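PDB 4KUK: blue-light photoreceptor from Dinoroseobacter shibae, which senses blue light through a flavin chromophore held in a light-oxygen-voltage (LOV) domain of the PAS fold, probably to relay a signal. Local coordinates for residues A[113-119]-A[132-138]; A[34-39]-A[51-56]. Residue numbers count along the deposited sequence, not the author numbering.

Interaction 1 (A[113-119]-A[132-138]); sequences VNRLRIR and AGAQNPV. With RBF (riboflavin), chain B.
The flavin-facing hairpin of the LOV (PAS) domain pairs the neighbouring strands 111-122 and 128-137, here at its open end, away from the turn. Both segments are extended and run antiparallel at 152°, their axes approaching to 4.5 Å. Register is unbroken from Asn114 opposite Pro137 to Arg119 opposite Ala132, with Arg115-Asn136, Arg117-Ala134 and Arg119-Ala132 as hydrogen-bonded pairs. Arg117 N to Ala134 O (2.9 Å) and Ala134 N to Arg117 O (2.8 Å) close one such pair; Arg119 N to Ala132 O and Ala132 N to Arg119 O, each 2.9 Å, close another. Arg115 N reaches Asn136 O at 2.8 Å, but the return bond, Asn136 N to Arg115 O (3.1 Å), is weak. Val138 N to Val113 O (2.8 Å) extends the pairing.

Asn114, Leu116, Ile118 and Gln135 point to the riboflavin face. Leu116, chi1 t and chi2 p, brings CD1 to 3.4 Å from flavin N5. Gly133, opposite Ile118, has no side chain where a CB would collide with flavin C6. The opposite face carries Arg115, Arg117, Arg119, Ala132 and Ala134; the Arg119 guanidinium lies over Ala132 CB (NH2 to CB 3.8 Å) and forms a salt bridge with Glu32, whereas Arg115 pairs with Asp101.

Two amides read the flavin's polar edge, as is characteristic of LOV domains. Asn114, chi1 t, also bonds Asn104, and its ND2 makes a weak bond to flavin O4 (3.1 Å). Gln135, chi1 m and chi2 p, turns OE1 to Ser36 and donates from NE2 to flavin O4 at 3.1 Å and, weakly, to N5 at 3.4 Å.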
ATOM      1  N   VAL A 113       8.262  21.288  20.087  1.00 12.05           N
ATOM      2  CA  VAL A 113       9.284  20.256  19.886  1.00 10.73           C
ATOM      3  C   VAL A 113       8.535  18.946  19.635  1.00 10.84           C
ATOM      4  O   VAL A 113       7.728  18.503  20.456  1.00 12.23           O
ATOM      5  CB  VAL A 113      10.207  20.116  21.089  1.00 12.00           C
ATOM      6  CG1 VAL A 113      11.229  18.967  20.834  1.00 14.12           C
ATOM      7  CG2 VAL A 113      10.907  21.446  21.321  1.00 15.04           C
ATOM      8  N   ASN A 114       8.806  18.358  18.474  1.00  9.71           N
ATOM      9  CA  ASN A 114       8.189  17.119  18.004  1.00 10.42           C
ATOM     10  C   ASN A 114       9.186  15.964  18.181  1.00  9.00           C
ATOM     11  O   ASN A 114      10.252  15.981  17.565  1.00 11.12           O
ATOM     12  CB  ASN A 114       7.862  17.288  16.531  1.00 11.50           C
ATOM     13  CG  ASN A 114       7.236  16.072  15.900  1.00 13.69           C
ATOM     14  OD1 ASN A 114       6.978  15.039  16.548  1.00 14.03           O
ATOM     15  ND2 ASN A 114       6.952  16.192  14.623  1.00 15.40           N
ATOM     16  N   ARG A 115       8.802  14.982  18.989  1.00 10.59           N
ATOM     17  CA  ARG A 115       9.557  13.732  19.074  1.00 10.05           C
ATOM     18  C   ARG A 115       8.984  12.844  17.980  1.00 11.37           C
ATOM     19  O   ARG A 115       7.897  12.263  18.137  1.00 13.02           O
ATOM     20  CB  ARG A 115       9.384  13.079  20.446  1.00 11.29           C
ATOM     21  CG  ARG A 115      10.255  11.805  20.579  1.00 13.42           C
ATOM     22  CD  ARG A 115      10.652  11.565  22.030  1.00 12.85           C
ATOM     23  NE  ARG A 115      11.513  12.639  22.528  1.00 15.38           N
ATOM     24  CZ  ARG A 115      11.768  12.836  23.814  1.00 16.13           C
ATOM     25  NH1 ARG A 115      11.234  11.992  24.710  1.00 23.91           N
ATOM     26  NH2 ARG A 115      12.545  13.860  24.211  1.00 18.77           N
ATOM     27  N   LEU A 116       9.703  12.786  16.866  1.00  9.93           N
ATOM     28  CA  LEU A 116       9.215  12.179  15.631  1.00  9.56           C
ATOM     29  C   LEU A 116       9.832  10.794  15.555  1.00 10.48           C
ATOM     30  O   LEU A 116      11.071  10.649  15.599  1.00 13.03           O
ATOM     31  CB  LEU A 116       9.670  13.003  14.446  1.00  9.60           C
ATOM     32  CG  LEU A 116       9.465  12.403  13.041  1.00 10.48           C
ATOM     33  CD1 LEU A 116       7.987  12.159  12.772  1.00 12.87           C
ATOM     34  CD2 LEU A 116      10.072  13.338  11.962  1.00 12.30           C
ATOM     35  N   ARG A 117       8.980   9.779  15.413  1.00 10.40           N
ATOM     36  CA  ARG A 117       9.453   8.410  15.260  1.00 10.68           C
ATOM     37  C   ARG A 117       9.045   7.863  13.894  1.00 11.48           C
ATOM     38  O   ARG A 117       7.855   7.897  13.517  1.00 14.52           O
ATOM     39  CB  ARG A 117       8.858   7.528  16.361  1.00 16.07           C
ATOM     40  CG  ARG A 117       9.206   6.043  16.230  1.00 27.14           C
ATOM     41  CD  ARG A 117       8.725   5.239  17.445  1.00 43.53           C
ATOM     42  NE  ARG A 117       7.346   5.555  17.823  1.00 54.17           N
ATOM     43  CZ  ARG A 117       6.291   4.804  17.520  1.00 61.72           C
ATOM     44  NH1 ARG A 117       5.076   5.171  17.914  1.00 62.61           N
ATOM     45  NH2 ARG A 117       6.450   3.685  16.824  1.00 69.93           N
ATOM     46  N   ILE A 118      10.017   7.349  13.157  1.00 10.68           N
ATOM     47  CA  ILE A 118       9.752   6.857  11.797  1.00 11.48           C
ATOM     48  C   ILE A 118      10.199   5.415  11.704  1.00 13.64           C
ATOM     49  O   ILE A 118      11.240   5.020  12.277  1.00 13.99           O
ATOM     50  CB  ILE A 118      10.414   7.769  10.733  1.00 11.00           C
ATOM     51  CG1 ILE A 118       9.590   9.051  10.602  1.00 13.96           C
ATOM     52  CG2 ILE A 118      10.496   7.079   9.359  1.00 13.02           C
ATOM     53  CD1 ILE A 118      10.305  10.191   9.899  1.00 15.32           C
ATOM     54  N   ARG A 119       9.428   4.610  10.986  1.00 13.52           N
ATOM     55  CA  ARG A 119       9.868   3.247  10.692  1.00 15.77           C
ATOM     56  C   ARG A 119       9.457   2.867   9.278  1.00 15.27           C
ATOM     57  O   ARG A 119       8.449   3.354   8.754  1.00 14.47           O
ATOM     58  CB  ARG A 119       9.261   2.278  11.706  1.00 20.54           C
ATOM     59  CG  ARG A 119       7.755   2.247  11.652  1.00 21.75           C
ATOM     60  CD  ARG A 119       7.096   1.452  12.797  1.00 29.05           C
ATOM     61  NE  ARG A 119       5.645   1.674  12.806  1.00 32.44           N
ATOM     62  CZ  ARG A 119       4.768   0.888  12.182  1.00 35.31           C
ATOM     63  NH1 ARG A 119       5.205  -0.180  11.521  1.00 35.02           N
ATOM     64  NH2 ARG A 119       3.463   1.163  12.223  1.00 30.74           N
ATOM     65  N   ALA A 132       6.038   4.773   8.146  1.00 13.12           N
ATOM     66  CA  ALA A 132       5.089   5.232   9.156  1.00 13.74           C
ATOM     67  C   ALA A 132       5.807   6.257  10.013  1.00 12.34           C
ATOM     68  O   ALA A 132       6.999   6.086  10.317  1.00 13.58           O
ATOM     69  CB  ALA A 132       4.589   4.070  10.004  1.00 15.25           C
ATOM     70  N   GLY A 133       5.092   7.315  10.389  1.00 13.10           N
ATOM     71  CA  GLY A 133       5.661   8.386  11.199  1.00 12.41           C
ATOM     72  C   GLY A 133       4.717   8.703  12.318  1.00 15.95           C
ATOM     73  O   GLY A 133       3.522   8.880  12.075  1.00 23.64           O
ATOM     74  N   ALA A 134       5.211   8.806  13.534  1.00 11.64           N
ATOM     75  CA  ALA A 134       4.355   9.164  14.646  1.00 13.13           C
ATOM     76  C   ALA A 134       4.925  10.431  15.288  1.00 13.06           C
ATOM     77  O   ALA A 134       6.138  10.542  15.532  1.00 14.25           O
ATOM     78  CB  ALA A 134       4.280   8.032  15.649  1.00 14.00           C
ATOM     79  N   GLN A 135       4.068  11.421  15.525  1.00 12.84           N
ATOM     80  CA  GLN A 135       4.494  12.675  16.142  1.00 13.19           C
ATOM     81  C   GLN A 135       4.050  12.766  17.589  1.00 17.11           C
ATOM     82  O   GLN A 135       2.889  12.486  17.920  1.00 17.59           O
ATOM     83  CB  GLN A 135       3.934  13.857  15.369  1.00 14.44           C
ATOM     84  CG  GLN A 135       4.436  13.961  13.928  1.00 14.80           C
ATOM     85  CD  GLN A 135       3.649  13.109  12.953  1.00 13.10           C
ATOM     86  OE1 GLN A 135       2.557  12.603  13.261  1.00 13.66           O
ATOM     87  NE2 GLN A 135       4.198  12.943  11.763  1.00 12.35           N
ATOM     88  N   ASN A 136       4.956  13.194  18.459  1.00 14.61           N
ATOM     89  CA  ASN A 136       4.627  13.371  19.866  1.00 15.81           C
ATOM     90  C   ASN A 136       5.223  14.677  20.370  1.00 14.92           C
ATOM     91  O   ASN A 136       6.440  14.784  20.502  1.00 15.47           O
ATOM     92  CB  ASN A 136       5.269  12.232  20.656  1.00 22.43           C
ATOM     93  CG  ASN A 136       5.155  12.422  22.147  1.00 41.05           C
ATOM     94  OD1 ASN A 136       4.194  13.014  22.637  1.00 56.63           O
ATOM     95  ND2 ASN A 136       6.149  11.918  22.889  1.00 46.82           N
ATOM     96  N   PRO A 137       4.381  15.673  20.686  1.00 13.75           N
ATOM     97  CA  PRO A 137       4.887  16.931  21.249  1.00 15.61           C
ATOM     98  C   PRO A 137       5.570  16.679  22.585  1.00 20.41           C
ATOM     99  O   PRO A 137       4.974  16.022  23.454  1.00 21.97           O
ATOM    100  CB  PRO A 137       3.624  17.785  21.421  1.00 25.91           C
ATOM    101  CG  PRO A 137       2.627  17.161  20.524  1.00 32.17           C
ATOM    102  CD  PRO A 137       2.925  15.688  20.506  1.00 21.18           C
ATOM    103  N   VAL A 138       6.799  17.174  22.741  1.00 17.28           N
ATOM    104  CA  VAL A 138       7.581  16.956  23.968  1.00 16.51           C
ATOM    105  C   VAL A 138       7.221  18.053  24.938  1.00 21.48           C
ATOM    106  O   VAL A 138       7.289  19.226  24.594  1.00 26.13           O
ATOM    107  CB  VAL A 138       9.109  17.043  23.676  1.00 21.41           C
ATOM    108  CG1 VAL A 138       9.925  16.857  24.950  1.00 26.92           C
ATOM    109  CG2 VAL A 138       9.526  16.027  22.678  1.00 21.78           C
TER
HETATM  110  N1  RBF B 201       9.329  16.060   9.211  1.00  8.79           N
HETATM  111  C2  RBF B 201       8.946  16.887  10.224  1.00 10.28           C
HETATM  112  O2  RBF B 201       9.596  17.946  10.366  1.00 10.96           O
HETATM  113  N3  RBF B 201       7.911  16.618  11.052  1.00 10.88           N
HETATM  114  C4  RBF B 201       7.216  15.487  10.960  1.00  8.60           C
HETATM  115  O4  RBF B 201       6.289  15.196  11.730  1.00  9.11           O
HETATM  116  C4A RBF B 201       7.573  14.551   9.895  1.00  8.52           C
HETATM  117  N5  RBF B 201       6.909  13.386   9.735  1.00  8.37           N
HETATM  118  C5A RBF B 201       7.309  12.495   8.782  1.00  8.28           C
HETATM  119  C6  RBF B 201       6.633  11.276   8.651  1.00 11.65           C
HETATM  120  C7  RBF B 201       7.009  10.347   7.669  1.00  9.74           C
HETATM  121  C7M RBF B 201       6.299   9.034   7.514  1.00 13.43           C
HETATM  122  C8  RBF B 201       8.150  10.690   6.782  1.00  9.54           C
HETATM  123  C8M RBF B 201       8.595   9.719   5.692  1.00 13.81           C
HETATM  124  C9  RBF B 201       8.819  11.894   6.918  1.00 11.85           C
HETATM  125  C9A RBF B 201       8.428  12.824   7.882  1.00  9.53           C
HETATM  126  N10 RBF B 201       9.082  14.043   8.014  1.00 10.06           N
HETATM  127  C10 RBF B 201       8.700  14.896   9.038  1.00 10.36           C
HETATM  128  C1' RBF B 201      10.287  14.381   7.242  1.00  9.80           C
HETATM  129  C2' RBF B 201      10.068  15.094   5.942  1.00 12.50           C
HETATM  130  O2' RBF B 201       8.870  14.573   5.336  1.00 12.66           O
HETATM  131  C3' RBF B 201      11.307  14.910   5.045  1.00 14.24           C
HETATM  132  O3' RBF B 201      11.546  13.523   4.885  1.00 13.89           O
HETATM  133  C4' RBF B 201      12.552  15.540   5.683  1.00 14.22           C
HETATM  134  O4' RBF B 201      12.332  16.951   5.674  1.00 16.54           O
HETATM  135  C5' RBF B 201      13.849  15.190   4.946  1.00 15.42           C
HETATM  136  O5' RBF B 201      13.674  15.411   3.532  1.00 17.65           O
HETATM  137  O   HOH W   1       6.984  21.772  22.717  1.00 26.52           O
HETATM  138  O   HOH W   2       6.714   9.997  18.483  1.00 25.19           O

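Interaction 2 (A[34-39]-A[51-56]); sequences EMSVVF and YVSDAF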
ATOM      1  N   GLU A  34      -3.712   6.314  19.378  1.00 36.26           N
ATOM      2  CA  GLU A  34      -4.213   7.596  19.897  1.00 29.07           C
ATOM      3  C   GLU A  34      -3.348   8.767  19.432  1.00 36.29           C
ATOM      4  O   GLU A  34      -3.421   9.868  19.972  1.00 38.63           O
ATOM      5  CB  GLU A  34      -4.227   7.607  21.416  1.00 44.79           C
ATOM      6  CG  GLU A  34      -2.885   7.888  22.110  1.00 57.37           C
ATOM      7  CD  GLU A  34      -2.082   6.639  22.379  1.00 70.57           C
ATOM      8  OE1 GLU A  34      -2.052   5.744  21.502  1.00 72.62           O
ATOM      9  OE2 GLU A  34      -1.490   6.556  23.477  1.00 72.90           O
ATOM     10  N   MET A  35      -2.492   8.534  18.452  1.00 28.59           N
ATOM     11  CA  MET A  35      -1.527   9.534  18.196  1.00 30.95           C
ATOM     12  C   MET A  35      -1.776  10.219  16.891  1.00 19.63           C
ATOM     13  O   MET A  35      -2.568   9.796  16.007  1.00 13.47           O
ATOM     14  CB  MET A  35      -0.105   8.945  18.176  1.00 36.51           C
ATOM     15  CG  MET A  35       0.407   8.348  19.462  1.00 36.44           C
ATOM     16  SD  MET A  35       2.122   7.877  19.163  1.00 54.07           S
ATOM     17  CE  MET A  35       2.947   9.477  19.199  1.00 64.29           C
ATOM     18  N   SER A  36      -1.026  11.283  16.773  1.00 18.59           N
ATOM     19  CA  SER A  36      -0.654  11.812  15.491  1.00 14.96           C
ATOM     20  C   SER A  36       0.214  10.762  14.800  1.00 13.29           C
ATOM     21  O   SER A  36       1.331  10.395  15.278  1.00 14.78           O
ATOM     22  CB  SER A  36       0.144  13.079  15.719  1.00 16.28           C
ATOM     23  OG  SER A  36       0.486  13.690  14.519  1.00 17.81           O
ATOM     24  N   VAL A  37      -0.315  10.233  13.707  1.00 15.75           N
ATOM     25  CA  VAL A  37       0.438   9.293  12.916  0.64 15.98           C
ATOM     26  C   VAL A  37       0.133   9.494  11.438  1.00 12.71           C
ATOM     27  O   VAL A  37      -0.982   9.894  11.058  1.00 11.30           O
ATOM     28  CB  VAL A  37       0.155   7.880  13.375  0.64 24.32           C
ATOM     29  CG1 VAL A  37      -1.246   7.479  12.998  0.64 28.98           C
ATOM     30  CG2 VAL A  37       1.194   6.928  12.796  0.64 22.37           C
ATOM     31  N   VAL A  38       1.151   9.257  10.602  1.00 12.51           N
ATOM     32  CA  VAL A  38       1.022   9.458   9.167  1.00 10.44           C
ATOM     33  C   VAL A  38       1.720   8.317   8.442  1.00 11.66           C
ATOM     34  O   VAL A  38       2.597   7.650   9.008  1.00 12.58           O
ATOM     35  CB  VAL A  38       1.655  10.792   8.716  1.00 12.98           C
ATOM     36  CG1 VAL A  38       1.131  11.958   9.568  1.00 14.08           C
ATOM     37  CG2 VAL A  38       3.162  10.734   8.838  1.00 14.42           C
ATOM     38  N   PHE A  39       1.315   8.063   7.199  1.00 10.12           N
ATOM     39  CA  PHE A  39       2.072   7.154   6.315  1.00 10.09           C
ATOM     40  C   PHE A  39       2.438   7.910   5.061  1.00  9.63           C
ATOM     41  O   PHE A  39       1.612   8.650   4.534  1.00 11.36           O
ATOM     42  CB  PHE A  39       1.248   5.934   5.898  1.00 12.27           C
ATOM     43  CG  PHE A  39       0.821   5.087   7.041  1.00 16.03           C
ATOM     44  CD1 PHE A  39       1.668   4.130   7.550  1.00 24.53           C
ATOM     45  CD2 PHE A  39      -0.444   5.213   7.586  1.00 18.34           C
ATOM     46  CE1 PHE A  39       1.288   3.328   8.595  1.00 26.38           C
ATOM     47  CE2 PHE A  39      -0.838   4.407   8.636  1.00 19.70           C
ATOM     48  CZ  PHE A  39       0.037   3.465   9.135  1.00 20.25           C
ATOM     49  N   TYR A  51      -1.723   9.144   4.097  1.00 12.02           N
ATOM     50  CA  TYR A  51      -2.675   9.019   5.198  1.00 12.62           C
ATOM     51  C   TYR A  51      -2.187   9.847   6.379  1.00 12.67           C
ATOM     52  O   TYR A  51      -0.990   9.813   6.707  1.00 11.55           O
ATOM     53  CB  TYR A  51      -2.812   7.547   5.646  1.00 13.91           C
ATOM     54  CG  TYR A  51      -3.570   7.423   6.949  1.00 14.14           C
ATOM     55  CD1 TYR A  51      -2.919   7.595   8.190  1.00 13.30           C
ATOM     56  CD2 TYR A  51      -4.930   7.167   6.964  1.00 17.63           C
ATOM     57  CE1 TYR A  51      -3.602   7.536   9.369  1.00 16.27           C
ATOM     58  CE2 TYR A  51      -5.618   7.073   8.157  1.00 21.53           C
ATOM     59  CZ  TYR A  51      -4.948   7.261   9.350  1.00 22.35           C
ATOM     60  OH  TYR A  51      -5.631   7.197  10.544  1.00 25.95           O
ATOM     61  N   VAL A  52      -3.096  10.582   7.016  1.00 12.97           N
ATOM     62  CA  VAL A  52      -2.780  11.236   8.280  1.00 11.87           C
ATOM     63  C   VAL A  52      -3.966  11.024   9.236  1.00 10.88           C
ATOM     64  O   VAL A  52      -5.142  11.028   8.827  1.00 16.15           O
ATOM     65  CB  VAL A  52      -2.499  12.763   8.119  1.00 15.62           C
ATOM     66  CG1 VAL A  52      -1.370  13.040   7.107  1.00 15.94           C
ATOM     67  CG2 VAL A  52      -3.767  13.518   7.719  1.00 20.20           C
ATOM     68  N   SER A  53      -3.671  10.827  10.507  1.00 10.78           N
ATOM     69  CA  SER A  53      -4.720  10.628  11.494  1.00 11.28           C
ATOM     70  C   SER A  53      -5.369  11.980  11.860  1.00 10.88           C
ATOM     71  O   SER A  53      -4.804  13.066  11.624  1.00 10.36           O
ATOM     72  CB  SER A  53      -4.182   9.956  12.745  1.00 13.92           C
ATOM     73  OG  SER A  53      -3.357  10.867  13.457  1.00 12.05           O
ATOM     74  N   ASP A  54      -6.564  11.910  12.422  1.00 10.87           N
ATOM     75  CA  ASP A  54      -7.224  13.149  12.808  1.00 11.47           C
ATOM     76  C   ASP A  54      -6.408  13.855  13.881  1.00  9.86           C
ATOM     77  O   ASP A  54      -6.333  15.074  13.895  1.00 10.92           O
ATOM     78  CB  ASP A  54      -8.651  12.881  13.269  1.00 14.63           C
ATOM     79  CG  ASP A  54      -9.619  12.838  12.109  1.00 21.82           C
ATOM     80  OD1 ASP A  54      -9.192  13.080  10.958  1.00 19.85           O
ATOM     81  OD2 ASP A  54     -10.825  12.614  12.356  1.00 23.55           O
ATOM     82  N   ALA A  55      -5.729  13.112  14.749  1.00 11.34           N
ATOM     83  CA  ALA A  55      -4.891  13.760  15.772  1.00 10.48           C
ATOM     84  C   ALA A  55      -3.761  14.569  15.141  1.00 11.30           C
ATOM     85  O   ALA A  55      -3.382  15.626  15.667  1.00 10.84           O
ATOM     86  CB  ALA A  55      -4.309  12.712  16.764  1.00 10.69           C
ATOM     87  N   PHE A  56      -3.223  14.091  14.017  1.00  9.99           N
ATOM     88  CA  PHE A  56      -2.204  14.856  13.311  1.00  9.59           C
ATOM     89  C   PHE A  56      -2.786  16.178  12.839  1.00 12.18           C
ATOM     90  O   PHE A  56      -2.170  17.223  13.021  1.00 10.37           O
ATOM     91  CB  PHE A  56      -1.671  14.054  12.098  1.00  9.43           C
ATOM     92  CG  PHE A  56      -0.716  14.823  11.217  1.00 11.89           C
ATOM     93  CD1 PHE A  56      -1.190  15.620  10.171  1.00 10.53           C
ATOM     94  CD2 PHE A  56       0.664  14.735  11.417  1.00 11.58           C
ATOM     95  CE1 PHE A  56      -0.323  16.320   9.350  1.00 13.27           C
ATOM     96  CE2 PHE A  56       1.548  15.421  10.585  1.00 13.81           C
ATOM     97  CZ  PHE A  56       1.051  16.238   9.565  1.00 13.79           C
TER
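Val38 lays its CG1 over the face of the Phe56 ring, a CH-pi contact 3.8 Å from the ring centroid, and the same methyl packs on Val52 CG1 at 3.7 Å. Val38 and Val52 form a non-hydrogen-bonded antiparallel pair. One residue along, Phe39 and Tyr51 make a hydrogen-bonded pair on the other face: Phe39 N to Tyr51 O is 2.9 Å, the return bond from Tyr51 N to Phe39 O a weak 3.4 Å. Their rings meet obliquely, Phe39 CD2 lying 3.5 Å from Tyr51 CD1.

Ser53 ends the pairing and begins the helix. Its backbone N donates to Val37 O at 2.9 Å, while OG donates to Met35 O at 2.9 Å and, as N-cap, accepts from Phe56 N at 3.3 Å. One hydroxyl thus ties the helix start to the chain entering strand 36-40. Beside it, Ala55 CB sits 3.5 Å from Met35 O, and Ser36 OG, bonded to Gln135, lies 3.2 Å from Phe56 CA. Phe56 also touches Gln135, and Val38 reaches the riboflavin. A hairpin of strands 36-40 and 49-52 leading directly into a capped helix is the opening beta-beta-alpha unit of the PAS fold, here bordering the LOV flavin pocket.

Overall arrangement
Both contacts are antiparallel pairings within one five-stranded PAS sheet. They adjoin because strands 36-40 and 128-137 are neighbours: Gly133 O meets Val38 N at 2.8 Å. Interaction 1, nearer the middle of the sheet, combines a flavin-binding face with an arginine-bearing one that is partly exposed. Interaction 2 is more buried and lies toward the sheet's edge strand 49-52; valines and aromatic rings dominate its packing, and its pairing gives way to a helix. Gln135, which donates to the flavin through NE2, turns OE1 to Ser36 OG (2.7 Å), so one side chain touches both the chromophore and interaction 2.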